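PDB 4W87: xyloglucan-specific endo-beta-1,4-glucanase from Uncultured bacterium, which probably cleaves beta-1,4 linkages in the glucan backbone of xyloglucan, acting within the chain as an endo-glucanase of glycoside hydrolase family 5. Local coordinates for residues L110-N115 against P150-S155; I195-H200 against K208-P213; H200-P205 against N254-Y259; V220-Y225 against V267-T272. The protein carries 1 engineered substitution. All coordinates share one frame; numbering follows the deposited sequence.

Interaction 1. Residues L110-N115 against P150-S155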
loop_
_atom_site.group_PDB
_atom_site.type_symbol
_atom_site.label_atom_id
_atom_site.label_comp_id
_atom_site.label_asym_id
_atom_site.label_seq_id
_atom_site.Cartn_x
_atom_site.Cartn_y
_atom_site.Cartn_z
ATOM N N LEU A 110 8.731 -0.106 -14.404
ATOM C CA LEU A 110 8.146 1.164 -13.916
ATOM C C LEU A 110 9.195 2.184 -13.421
ATOM O O LEU A 110 9.402 2.374 -12.223
ATOM C CB LEU A 110 7.083 0.910 -12.854
ATOM C CG LEU A 110 5.894 1.851 -12.867
ATOM C CD1 LEU A 110 4.844 1.399 -11.859
ATOM C CD2 LEU A 110 6.313 3.294 -12.612
ATOM N N LYS A 111 9.840 2.820 -14.379
ATOM C CA LYS A 111 10.898 3.795 -14.180
ATOM C C LYS A 111 10.308 5.137 -14.691
ATOM O O LYS A 111 9.861 5.236 -15.840
ATOM C CB LYS A 111 12.090 3.394 -15.000
ATOM C CG LYS A 111 12.597 1.997 -14.711
ATOM C CD LYS A 111 13.212 1.930 -13.322
ATOM C CE LYS A 111 14.064 0.691 -13.182
ATOM N NZ LYS A 111 14.464 0.525 -11.749
ATOM N N THR A 112 10.195 6.132 -13.817
ATOM C CA THR A 112 9.404 7.329 -14.129
ATOM C C THR A 112 10.145 8.290 -15.056
ATOM O O THR A 112 10.501 9.380 -14.631
ATOM C CB THR A 112 9.019 8.076 -12.848
ATOM O OG1 THR A 112 10.139 8.097 -11.937
ATOM C CG2 THR A 112 7.890 7.356 -12.204
ATOM N N ASP A 113 10.369 7.871 -16.308
ATOM C CA ASP A 113 10.925 8.725 -17.362
ATOM C C ASP A 113 9.817 9.384 -18.141
ATOM O O ASP A 113 9.184 8.733 -18.953
ATOM C CB ASP A 113 11.751 7.886 -18.325
ATOM C CG ASP A 113 12.451 8.726 -19.407
ATOM O OD1 ASP A 113 12.298 9.983 -19.486
ATOM O OD2 ASP A 113 13.178 8.082 -20.172
ATOM N N PRO A 114 9.606 10.685 -17.934
ATOM C CA PRO A 114 8.517 11.391 -18.629
ATOM C C PRO A 114 8.552 11.212 -20.139
ATOM O O PRO A 114 7.508 11.128 -20.784
ATOM C CB PRO A 114 8.731 12.862 -18.273
ATOM C CG PRO A 114 9.704 12.870 -17.128
ATOM C CD PRO A 114 10.470 11.586 -17.152
ATOM N N ASN A 115 9.739 11.105 -20.702
ATOM C CA ASN A 115 9.827 10.822 -22.126
ATOM C C ASN A 115 9.199 9.524 -22.516
ATOM O O ASN A 115 8.825 9.376 -23.627
ATOM C CB ASN A 115 11.261 10.853 -22.624
ATOM C CG ASN A 115 11.772 12.242 -22.698
ATOM O OD1 ASN A 115 11.016 13.169 -22.867
ATOM N ND2 ASN A 115 13.047 12.398 -22.550
ATOM N N PRO A 150 5.652 4.746 -7.153
ATOM C CA PRO A 150 6.184 4.864 -8.506
ATOM C C PRO A 150 7.148 5.997 -8.546
ATOM O O PRO A 150 6.796 7.080 -8.084
ATOM C CB PRO A 150 4.919 5.195 -9.372
ATOM C CG PRO A 150 4.004 5.887 -8.420
ATOM C CD PRO A 150 4.248 5.229 -7.056
ATOM N N ARG A 151 8.335 5.738 -9.091
ATOM C CA ARG A 151 9.467 6.613 -8.989
ATOM C C ARG A 151 10.608 6.168 -9.917
ATOM O O ARG A 151 10.522 5.154 -10.663
ATOM C CB ARG A 151 9.978 6.630 -7.511
ATOM C CG ARG A 151 10.572 5.277 -7.070
ATOM C CD ARG A 151 10.740 5.102 -5.551
ATOM N NE ARG A 151 11.557 3.903 -5.232
ATOM C CZ ARG A 151 11.112 2.657 -5.222
ATOM N NH1 ARG A 151 9.841 2.379 -5.480
ATOM N NH2 ARG A 151 11.919 1.660 -4.904
ATOM N N MET A 152 11.695 6.944 -9.879
ATOM C CA MET A 152 12.879 6.625 -10.633
ATOM C C MET A 152 13.910 6.259 -9.612
ATOM O O MET A 152 14.554 7.136 -8.962
ATOM C CB MET A 152 13.335 7.801 -11.471
ATOM C CG MET A 152 14.574 7.502 -12.293
ATOM S SD MET A 152 14.473 6.113 -13.450
ATOM C CE MET A 152 13.537 6.820 -14.821
ATOM N N ALA A 153 14.038 4.947 -9.442
ATOM C CA ALA A 153 14.923 4.436 -8.425
ATOM C C ALA A 153 16.338 4.934 -8.719
ATOM O O ALA A 153 16.780 4.906 -9.862
ATOM C CB ALA A 153 14.884 2.929 -8.375
ATOM N N GLY A 154 17.034 5.422 -7.694
ATOM C CA GLY A 154 18.416 5.865 -7.903
ATOM C C GLY A 154 18.511 7.341 -8.174
ATOM O O GLY A 154 19.588 7.901 -8.092
ATOM N N SER A 155 17.390 7.991 -8.428
ATOM C CA SER A 155 17.367 9.423 -8.745
ATOM C C SER A 155 17.500 10.277 -7.470
ATOM O O SER A 155 17.221 9.842 -6.388
ATOM C CB SER A 155 16.086 9.795 -9.515
ATOM O OG SER A 155 14.898 9.818 -8.694
HETATM O O HOH W 1 16.206 3.051 -11.877
#
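At the C-terminal mouth of the TIM barrel, the loop after strand 97-101 meets the loop after strand 142-145, and K111 and T112 come to rest on R151 and M152. The two runs meet steeply, their end-to-end directions 74° apart. One weak backbone hydrogen bond joins them directly: T112 N to R151 O, 3.3 Å long and bent to 145° at the hydrogen. M152 does much of the filling. Its CG stands anti to the backbone N, and bends at chi2 and chi3 lay the thioether along the other loop, with CE 3.6 Å from K111 C. On T112 both branches work: CG2 sits 3.5 Å from R151 N, while OG1 hydrogen-bonds to E166 on helix 164-182. With an alanine in its place, the E166 carboxylate would probably lose that hydroxyl and a gap would open against the R151 backbone. Deeper in, L110 and P150 lie side by side, CD2 of the first 4.0 Å from CB of the second. Toward solvent, K111 NZ donates to T106 O and to a water at 3.1 Å, and the same water donates to A153 O at 2.8 Å. A type II turn shapes the second loop: S155 N and S155 OG both donate to M152 O, the hydroxyl from 2.7 Å on a lone pair. P150 directly follows E149, in the Asn-Glu-Pro sequence that in family 5 enzymes carries the acid/base glutamate.

Interaction 2. Residues I195-H200 against K208-P213. With XYS (alpha-D-xylopyranose), chain C.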
loop_
_atom_site.group_PDB
_atom_site.type_symbol
_atom_site.label_atom_id
_atom_site.label_comp_id
_atom_site.label_asym_id
_atom_site.label_seq_id
_atom_site.Cartn_x
_atom_site.Cartn_y
_atom_site.Cartn_z
ATOM N N ILE A 195 -5.298 5.826 -6.181
ATOM C CA ILE A 195 -4.180 6.407 -6.900
ATOM C C ILE A 195 -3.077 6.837 -5.892
ATOM O O ILE A 195 -3.251 6.711 -4.682
ATOM C CB ILE A 195 -4.580 7.621 -7.813
ATOM C CG1 ILE A 195 -5.250 8.739 -7.047
ATOM C CG2 ILE A 195 -5.483 7.180 -8.963
ATOM C CD1 ILE A 195 -5.322 10.022 -7.860
ATOM N N CYS A 196 -1.954 7.304 -6.397
ATOM C CA CYS A 196 -0.891 7.710 -5.507
ATOM C C CYS A 196 -0.112 8.897 -6.018
ATOM O O CYS A 196 -0.202 9.217 -7.181
ATOM C CB CYS A 196 0.064 6.543 -5.302
ATOM S SG CYS A 196 0.950 6.099 -6.784
ATOM N N THR A 197 0.683 9.512 -5.150
ATOM C CA THR A 197 1.628 10.550 -5.538
ATOM C C THR A 197 2.897 9.890 -5.967
ATOM O O THR A 197 3.073 8.679 -5.795
ATOM C CB THR A 197 1.971 11.434 -4.364
ATOM O OG1 THR A 197 2.358 10.626 -3.235
ATOM C CG2 THR A 197 0.778 12.288 -3.975
ATOM N N TYR A 198 3.811 10.686 -6.509
ATOM C CA TYR A 198 5.127 10.205 -6.816
ATOM C C TYR A 198 5.741 9.585 -5.528
ATOM O O TYR A 198 5.595 10.089 -4.406
ATOM C CB TYR A 198 5.960 11.327 -7.443
ATOM C CG TYR A 198 7.320 10.907 -7.853
ATOM C CD1 TYR A 198 8.305 10.647 -6.894
ATOM C CD2 TYR A 198 7.633 10.691 -9.179
ATOM C CE1 TYR A 198 9.567 10.253 -7.266
ATOM C CE2 TYR A 198 8.886 10.279 -9.557
ATOM C CZ TYR A 198 9.850 10.060 -8.601
ATOM O OH TYR A 198 11.124 9.613 -8.990
ATOM N N GLY A 199 6.294 8.408 -5.653
ATOM C CA GLY A 199 6.799 7.706 -4.438
ATOM C C GLY A 199 5.866 7.497 -3.273
ATOM O O GLY A 199 6.300 7.070 -2.221
ATOM N N HIS A 200 4.573 7.730 -3.469
ATOM C CA HIS A 200 3.629 7.820 -2.339
ATOM C C HIS A 200 4.089 8.896 -1.323
ATOM O O HIS A 200 3.793 8.800 -0.153
ATOM C CB HIS A 200 3.467 6.490 -1.609
ATOM C CG HIS A 200 2.441 5.584 -2.184
ATOM N ND1 HIS A 200 2.585 4.994 -3.428
ATOM C CD2 HIS A 200 1.263 5.139 -1.690
ATOM C CE1 HIS A 200 1.539 4.221 -3.667
ATOM N NE2 HIS A 200 0.723 4.294 -2.633
ATOM N N LYS A 208 0.716 19.091 -4.056
ATOM C CA LYS A 208 0.246 20.233 -4.766
ATOM C C LYS A 208 0.141 19.888 -6.235
ATOM O O LYS A 208 -0.740 20.366 -6.875
ATOM C CB LYS A 208 1.148 21.444 -4.526
ATOM C CG LYS A 208 0.826 22.557 -5.479
ATOM C CD LYS A 208 1.267 23.932 -5.025
ATOM C CE LYS A 208 1.205 24.885 -6.221
ATOM N NZ LYS A 208 0.854 26.278 -5.853
ATOM N N ASP A 209 1.041 19.068 -6.762
ATOM C CA ASP A 209 0.981 18.683 -8.179
ATOM C C ASP A 209 0.046 17.508 -8.506
ATOM O O ASP A 209 -0.030 17.041 -9.649
ATOM C CB ASP A 209 2.387 18.376 -8.699
ATOM C CG ASP A 209 3.261 19.628 -8.850
ATOM O OD1 ASP A 209 2.808 20.716 -8.395
ATOM O OD2 ASP A 209 4.398 19.504 -9.404
ATOM N N LEU A 210 -0.694 17.025 -7.527
ATOM C CA LEU A 210 -1.476 15.833 -7.764
ATOM C C LEU A 210 -2.786 16.182 -8.416
ATOM O O LEU A 210 -3.612 16.823 -7.797
ATOM C CB LEU A 210 -1.798 15.116 -6.451
ATOM C CG LEU A 210 -2.527 13.823 -6.707
ATOM C CD1 LEU A 210 -1.726 12.847 -7.548
ATOM C CD2 LEU A 210 -2.835 13.190 -5.374
ATOM N N GLU A 211 -3.007 15.673 -9.613
ATOM C CA GLU A 211 -4.304 15.835 -10.257
ATOM C C GLU A 211 -5.348 14.928 -9.642
ATOM O O GLU A 211 -5.087 13.758 -9.354
ATOM C CB GLU A 211 -4.149 15.463 -11.675
ATOM C CG GLU A 211 -5.199 15.967 -12.618
ATOM C CD GLU A 211 -4.776 15.523 -14.020
ATOM O OE1 GLU A 211 -3.549 15.705 -14.343
ATOM O OE2 GLU A 211 -5.618 14.903 -14.736
ATOM N N ILE A 212 -6.529 15.466 -9.419
ATOM C CA ILE A 212 -7.576 14.725 -8.770
ATOM C C ILE A 212 -8.579 14.298 -9.820
ATOM O O ILE A 212 -9.177 15.134 -10.469
ATOM C CB ILE A 212 -8.254 15.596 -7.724
ATOM C CG1 ILE A 212 -7.222 16.135 -6.715
ATOM C CG2 ILE A 212 -9.345 14.802 -7.039
ATOM C CD1 ILE A 212 -6.414 15.043 -6.004
ATOM N N PRO A 213 -8.739 12.997 -10.040
ATOM C CA PRO A 213 -9.686 12.615 -11.089
ATOM C C PRO A 213 -11.056 13.022 -10.709
ATOM O O PRO A 213 -11.407 13.150 -9.506
ATOM C CB PRO A 213 -9.606 11.098 -11.115
ATOM C CG PRO A 213 -8.283 10.799 -10.496
ATOM C CD PRO A 213 -8.124 11.826 -9.426
HETATM C C1 XYS C . 7.772 6.732 1.211
HETATM C C2 XYS C . 7.996 8.053 0.413
HETATM C C3 XYS C . 9.008 8.917 1.159
HETATM C C4 XYS C . 8.582 9.177 2.618
HETATM C C5 XYS C . 8.248 7.895 3.364
HETATM O O2 XYS C . 8.489 8.010 -0.967
HETATM O O3 XYS C . 9.190 10.085 0.351
HETATM O O4 XYS C . 9.631 9.754 3.379
HETATM O O5 XYS C . 7.387 7.087 2.553
#
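I195 and T197, at the end of barrel strand 193-196, pack on L210 and P213 in the connection that runs back from short helix 204-208 to strand 218-223, so the contact lies inside one beta-alpha-beta unit of the TIM barrel. The touching runs are nearly antiparallel, 163° apart. What passes between them is apolar. I195 and P213 reach toward each other, I195 CD1 coming 3.7 Å from P213 CD and 4.0 Å from E211 O; CG1 of I195 stands between its backbone N and carbonyl carbon (chi1 58°), with CD1 extended beyond it. L210 enters across T197 at about a right angle: its CD2 meets T197 CG2 at 4.0 Å, and its other methyl, CD1, lies equally far from C196 O.

The polar groups here look elsewhere. C196 O accepts from N174, and N171 of the same helix 164-182 bridges the connection, taking a bond from E211 N and giving one to D209 O. T197 OG1 is bonded to N201 O, and E211 pairs with K175. In the backbone, H200 N donates to T197 O at 2.9 Å, a bond that closes the turn past the strand. That turn faces the sugar cleft: G199, at positive phi, presents its carbonyl to the xylose, whose O2 donates to G199 O over 2.7 Å.

Interaction 3. Residues H200-P205 against N254-Y259. With XYS (alpha-D-xylopyranose), chain C.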
loop_
_atom_site.group_PDB
_atom_site.type_symbol
_atom_site.label_atom_id
_atom_site.label_comp_id
_atom_site.label_asym_id
_atom_site.label_seq_id
_atom_site.Cartn_x
_atom_site.Cartn_y
_atom_site.Cartn_z
ATOM N N HIS A 200 4.573 7.730 -3.469
ATOM C CA HIS A 200 3.629 7.820 -2.339
ATOM C C HIS A 200 4.089 8.896 -1.323
ATOM O O HIS A 200 3.793 8.800 -0.153
ATOM C CB HIS A 200 3.467 6.490 -1.609
ATOM C CG HIS A 200 2.441 5.584 -2.184
ATOM N ND1 HIS A 200 2.585 4.994 -3.428
ATOM C CD2 HIS A 200 1.263 5.139 -1.690
ATOM C CE1 HIS A 200 1.539 4.221 -3.667
ATOM N NE2 HIS A 200 0.723 4.294 -2.633
ATOM N N ASN A 201 4.793 9.918 -1.795
ATOM C CA ASN A 201 5.303 10.962 -0.923
ATOM C C ASN A 201 4.214 11.997 -0.627
ATOM O O ASN A 201 3.305 12.241 -1.486
ATOM C CB ASN A 201 6.513 11.630 -1.608
ATOM C CG ASN A 201 7.046 12.856 -0.845
ATOM O OD1 ASN A 201 6.680 13.986 -1.096
ATOM N ND2 ASN A 201 7.876 12.606 0.092
ATOM N N SER A 202 4.315 12.633 0.549
ATOM C CA SER A 202 3.273 13.551 1.021
ATOM C C SER A 202 3.726 14.959 1.371
ATOM O O SER A 202 2.982 15.685 2.024
ATOM C CB SER A 202 2.495 12.952 2.203
ATOM O OG SER A 202 3.218 13.020 3.405
ATOM N N ASP A 203 4.893 15.340 0.861
ATOM C CA ASP A 203 5.393 16.705 0.911
ATOM C C ASP A 203 4.518 17.623 0.053
ATOM O O ASP A 203 4.017 17.234 -1.009
ATOM C CB ASP A 203 6.849 16.779 0.403
ATOM C CG ASP A 203 7.825 15.901 1.217
ATOM O OD1 ASP A 203 7.493 15.498 2.349
ATOM O OD2 ASP A 203 8.968 15.654 0.735
ATOM N N GLU A 204 4.398 18.863 0.501
ATOM C CA GLU A 204 3.474 19.818 -0.090
ATOM C C GLU A 204 3.663 19.901 -1.596
ATOM O O GLU A 204 2.700 19.856 -2.342
ATOM C CB GLU A 204 3.552 21.199 0.616
ATOM C CG GLU A 204 2.824 22.325 -0.122
ATOM C CD GLU A 204 2.450 23.537 0.754
ATOM O OE1 GLU A 204 3.286 23.975 1.573
ATOM O OE2 GLU A 204 1.316 24.064 0.614
ATOM N N PRO A 205 4.904 20.019 -2.060
ATOM C CA PRO A 205 5.049 20.134 -3.497
ATOM C C PRO A 205 4.575 18.886 -4.280
ATOM O O PRO A 205 4.199 19.006 -5.462
ATOM C CB PRO A 205 6.546 20.341 -3.671
ATOM C CG PRO A 205 7.028 20.862 -2.339
ATOM C CD PRO A 205 6.202 20.099 -1.361
ATOM N N ASN A 254 -1.144 18.101 8.317
ATOM C CA ASN A 254 -1.819 19.338 7.922
ATOM C C ASN A 254 -1.754 19.555 6.407
ATOM O O ASN A 254 -2.693 20.078 5.818
ATOM C CB ASN A 254 -1.230 20.546 8.640
ATOM C CG ASN A 254 -1.478 20.517 10.133
ATOM O OD1 ASN A 254 -2.271 19.711 10.645
ATOM N ND2 ASN A 254 -0.772 21.382 10.857
ATOM N N ASN A 255 -0.653 19.162 5.777
ATOM C CA ASN A 255 -0.605 19.161 4.335
ATOM C C ASN A 255 -1.597 18.237 3.682
ATOM O O ASN A 255 -2.152 18.541 2.625
ATOM C CB ASN A 255 0.773 18.777 3.836
ATOM C CG ASN A 255 1.750 19.916 3.940
ATOM O OD1 ASN A 255 1.457 21.016 3.470
ATOM N ND2 ASN A 255 2.903 19.676 4.566
ATOM N N ILE A 256 -1.790 17.083 4.276
ATOM C CA ILE A 256 -2.703 16.163 3.708
ATOM C C ILE A 256 -4.095 16.691 3.950
ATOM O O ILE A 256 -4.940 16.579 3.100
ATOM C CB ILE A 256 -2.550 14.765 4.347
ATOM C CG1 ILE A 256 -1.196 14.185 3.968
ATOM C CG2 ILE A 256 -3.639 13.806 3.873
ATOM C CD1 ILE A 256 -0.855 12.955 4.772
ATOM N N LYS A 257 -4.357 17.247 5.116
ATOM C CA LYS A 257 -5.656 17.886 5.297
ATOM C C LYS A 257 -5.898 19.011 4.270
ATOM O O LYS A 257 -6.941 19.095 3.642
ATOM C CB LYS A 257 -5.806 18.453 6.689
ATOM C CG LYS A 257 -6.612 17.576 7.614
ATOM C CD LYS A 257 -6.816 18.309 8.926
ATOM C CE LYS A 257 -7.977 19.273 8.884
ATOM N NZ LYS A 257 -9.257 18.523 8.877
ATOM N N LYS A 258 -4.893 19.817 4.045
ATOM C CA LYS A 258 -5.069 20.958 3.201
ATOM C C LYS A 258 -5.361 20.551 1.762
ATOM O O LYS A 258 -6.245 21.110 1.146
ATOM C CB LYS A 258 -3.824 21.838 3.268
ATOM C CG LYS A 258 -4.060 23.276 2.846
ATOM C CD LYS A 258 -3.473 23.589 1.476
ATOM C CE LYS A 258 -2.034 24.073 1.620
ATOM N NZ LYS A 258 -1.988 25.435 2.205
ATOM N N TYR A 259 -4.603 19.604 1.227
ATOM C CA TYR A 259 -4.687 19.230 -0.186
ATOM C C TYR A 259 -5.701 18.137 -0.479
ATOM O O TYR A 259 -6.184 18.004 -1.617
ATOM C CB TYR A 259 -3.301 18.846 -0.723
ATOM C CG TYR A 259 -2.400 20.072 -0.960
ATOM C CD1 TYR A 259 -2.532 20.855 -2.109
ATOM C CD2 TYR A 259 -1.459 20.457 -0.028
ATOM C CE1 TYR A 259 -1.749 21.986 -2.306
ATOM C CE2 TYR A 259 -0.683 21.580 -0.216
ATOM C CZ TYR A 259 -0.832 22.338 -1.357
ATOM O OH TYR A 259 -0.050 23.447 -1.542
HETATM C C1 XYS C . 7.772 6.732 1.211
HETATM C C2 XYS C . 7.996 8.053 0.413
HETATM C C3 XYS C . 9.008 8.917 1.159
HETATM C C4 XYS C . 8.582 9.177 2.618
HETATM C C5 XYS C . 8.248 7.895 3.364
HETATM O O2 XYS C . 8.489 8.010 -0.967
HETATM O O3 XYS C . 9.190 10.085 0.351
HETATM O O4 XYS C . 9.631 9.754 3.379
HETATM O O5 XYS C . 7.387 7.087 2.553
#
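E204, at the start of helix 204-208, reaches Y259 on helix 246-261, and this is the polar side of the contact. CG of E204 is anti to its backbone N (chi1 168°) and the chain runs on extended, bringing OE2 to the edge of the tyrosine ring. Y259 OH donates to the anti lone pair of E204 OE2 at 2.6 Å, with ring and carboxylate planes 77° apart. The same oxygen has a long salt bridge, 3.9 Å, to K258 NZ, and both partners would probably stabilise its negative charge. N255 crosses E204 nearly at right angles, its OD1 3.5 Å from E204 CB.

Apolar contact lies nearer the barrel, where S202 CB and I256 CD1 are 4.2 Å apart and both side chains also rest on L222 of strand 218-223.

Sugar binding involves N201, just upstream. N201 ND2 donates to O3 of the xylose at 2.9 Å and 162°, while N201 OD1 accepts from D203 N at 3.0 Å, forming an Asx turn that orients the amide. A sugar-binding loop thus leads straight into a short helix packed on its neighbour outside the strands, the layered construction of a TIM-barrel glycosidase.

Interaction 4. Residues V220-Y225 against V267-T272. With XYS (alpha-D-xylopyranose), chain C.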
loop_
_atom_site.group_PDB
_atom_site.type_symbol
_atom_site.label_atom_id
_atom_site.label_comp_id
_atom_site.label_asym_id
_atom_site.label_seq_id
_atom_site.Cartn_x
_atom_site.Cartn_y
_atom_site.Cartn_z
ATOM N N VAL A 220 -6.917 8.610 -2.497
ATOM C CA VAL A 220 -5.497 8.910 -2.679
ATOM C C VAL A 220 -4.669 8.220 -1.613
ATOM O O VAL A 220 -4.903 8.393 -0.397
ATOM C CB VAL A 220 -5.218 10.393 -2.586
ATOM C CG1 VAL A 220 -3.717 10.671 -2.694
ATOM C CG2 VAL A 220 -5.940 11.118 -3.701
ATOM N N ALA A 221 -3.664 7.500 -2.060
ATOM C CA ALA A 221 -2.836 6.774 -1.125
ATOM C C ALA A 221 -1.520 7.488 -0.891
ATOM O O ALA A 221 -0.945 8.111 -1.771
ATOM C CB ALA A 221 -2.568 5.377 -1.575
ATOM N N LEU A 222 -1.093 7.379 0.333
ATOM C CA LEU A 222 0.202 7.861 0.788
ATOM C C LEU A 222 0.862 6.846 1.706
ATOM O O LEU A 222 0.152 6.082 2.381
ATOM C CB LEU A 222 -0.077 9.105 1.599
ATOM C CG LEU A 222 -0.706 10.258 0.770
ATOM C CD1 LEU A 222 -1.089 11.317 1.748
ATOM C CD2 LEU A 222 0.193 10.829 -0.297
ATOM N N HIS A 223 2.193 6.868 1.743
ATOM C CA HIS A 223 3.003 6.183 2.765
ATOM C C HIS A 223 3.757 7.148 3.668
ATOM O O HIS A 223 4.518 8.001 3.211
ATOM C CB HIS A 223 4.053 5.299 2.122
ATOM C CG HIS A 223 3.471 4.209 1.291
ATOM N ND1 HIS A 223 4.236 3.420 0.446
ATOM C CD2 HIS A 223 2.191 3.787 1.160
ATOM C CE1 HIS A 223 3.444 2.560 -0.174
ATOM N NE2 HIS A 223 2.198 2.760 0.245
ATOM N N THR A 224 3.616 6.954 4.962
ATOM C CA THR A 224 4.167 7.870 5.907
ATOM C C THR A 224 4.734 7.071 7.029
ATOM O O THR A 224 4.002 6.506 7.873
ATOM C CB THR A 224 3.031 8.680 6.479
ATOM O OG1 THR A 224 1.986 7.752 6.742
ATOM C CG2 THR A 224 2.541 9.690 5.467
ATOM N N TYR A 225 6.032 6.988 7.065
ATOM C CA TYR A 225 6.595 6.205 8.132
ATOM C C TYR A 225 7.250 7.269 9.024
ATOM O O TYR A 225 8.466 7.358 9.138
ATOM C CB TYR A 225 7.595 5.236 7.555
ATOM C CG TYR A 225 7.071 4.011 6.837
ATOM C CD1 TYR A 225 6.703 4.038 5.479
ATOM C CD2 TYR A 225 7.081 2.776 7.477
ATOM C CE1 TYR A 225 6.336 2.859 4.814
ATOM C CE2 TYR A 225 6.740 1.622 6.808
ATOM C CZ TYR A 225 6.364 1.670 5.477
ATOM O OH TYR A 225 5.990 0.465 4.875
ATOM N N VAL A 267 -8.546 9.765 1.593
ATOM C CA VAL A 267 -7.129 9.468 1.706
ATOM C C VAL A 267 -6.946 8.203 2.513
ATOM O O VAL A 267 -7.623 7.973 3.499
ATOM C CB VAL A 267 -6.410 10.539 2.510
ATOM C CG1 VAL A 267 -4.902 10.311 2.462
ATOM C CG2 VAL A 267 -6.785 11.934 2.015
ATOM N N VAL A 268 -5.996 7.392 2.088
ATOM C CA VAL A 268 -5.592 6.224 2.815
ATOM C C VAL A 268 -4.075 6.147 2.864
ATOM O O VAL A 268 -3.403 6.335 1.857
ATOM C CB VAL A 268 -6.043 4.966 2.115
ATOM C CG1 VAL A 268 -5.843 3.785 3.049
ATOM C CG2 VAL A 268 -7.498 5.097 1.728
ATOM N N ILE A 269 -3.579 5.819 4.044
ATOM C CA ILE A 269 -2.187 5.534 4.268
ATOM C C ILE A 269 -1.981 4.050 4.086
ATOM O O ILE A 269 -2.252 3.286 5.001
ATOM C CB ILE A 269 -1.812 5.866 5.694
ATOM C CG1 ILE A 269 -2.216 7.305 6.046
ATOM C CG2 ILE A 269 -0.365 5.580 5.938
ATOM C CD1 ILE A 269 -1.897 8.370 5.007
ATOM N N THR A 270 -1.541 3.639 2.892
ATOM C CA THR A 270 -1.514 2.236 2.579
ATOM C C THR A 270 -0.272 1.516 3.080
ATOM O O THR A 270 -0.155 0.267 2.950
ATOM C CB THR A 270 -1.733 1.975 1.082
ATOM O OG1 THR A 270 -0.746 2.634 0.326
ATOM C CG2 THR A 270 -3.109 2.465 0.660
ATOM N N GLU A 271 0.654 2.283 3.653
ATOM C CA GLU A 271 1.728 1.723 4.473
ATOM C C GLU A 271 2.184 2.709 5.549
ATOM O O GLU A 271 2.425 3.904 5.292
ATOM C CB GLU A 271 2.973 1.349 3.658
ATOM C CG GLU A 271 2.819 0.288 2.594
ATOM C CD GLU A 271 4.112 0.053 1.833
ATOM O OE1 GLU A 271 5.184 0.476 2.323
ATOM O OE2 GLU A 271 4.085 -0.583 0.756
ATOM N N THR A 272 2.425 2.149 6.716
ATOM C CA THR A 272 3.179 2.849 7.762
ATOM C C THR A 272 3.636 1.751 8.738
ATOM O O THR A 272 3.338 0.565 8.541
ATOM C CB THR A 272 2.387 4.018 8.452
ATOM O OG1 THR A 272 3.217 4.691 9.412
ATOM C CG2 THR A 272 1.146 3.522 9.201
HETATM C C1 XYS C . 7.772 6.732 1.211
HETATM C C2 XYS C . 7.996 8.053 0.413
HETATM C C3 XYS C . 9.008 8.917 1.159
HETATM C C4 XYS C . 8.582 9.177 2.618
HETATM C C5 XYS C . 8.248 7.895 3.364
HETATM O O2 XYS C . 8.489 8.010 -0.967
HETATM O O3 XYS C . 9.190 10.085 0.351
HETATM O O4 XYS C . 9.631 9.754 3.379
HETATM O O5 XYS C . 7.387 7.087 2.553
#
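E271 is met by both H223 and Y225. Y225 OH donates to E271 OE1 at 2.7 Å, meeting it on the anti side and 31° out of the carboxylate plane. The H223 ring lies almost flat against the same carboxylate, planes 18° apart, and E271 CB rides over the ring face, 3.7 Å from its centroid.

The next shell fixes both rings. H223 NE2 donates in its ring plane to T270 OG1 at 2.9 Å, and its ND1 is bonded to E149; T270 OG1 in turn pairs with E145. T272 CA lies over the centre of the Y225 ring, 3.9 Å from the centroid, and T272 OG1 donates to T224 O. A phenylalanine for Y225 would probably leave OE1 without this hydroxyl and its carboxylate freer to turn.

Farther down, parallel barrel strands 218-223 and 267-272 hold the register: V268 N donates to V220 O at 2.9 Å and L222 N to V268 O at 3.0 Å. L222 and V267 point outward, under helix 246-261.

E271 OE1 is thus bound by Y225 and OE2 by R59, a tightly oriented carboxylate at the end of the seventh strand, consistent with the place of the nucleophile in family 5 glycosidases.

How the interactions relate
Following the chain from the N terminus, interaction 1 comes first and closes on its own: it brings the loops after strands 97-101 and 142-145 together, closing a loop of chain that holds helix 117-135. Interaction 2 then closes the short connection from strand 193-196 back toward strand 218-223. Interaction 3 shares H200 with it and crosses it, carrying the chain on to helix 246-261. Interaction 4 crosses interaction 3 in turn but follows interaction 2 in series, joining the sixth and seventh barrel strands. Neighbours touch directly: P150 O to G199 N links 1 with 2, I195 O to A221 N links 2 with 4, and H200 O to H223 N ties 3 to 4.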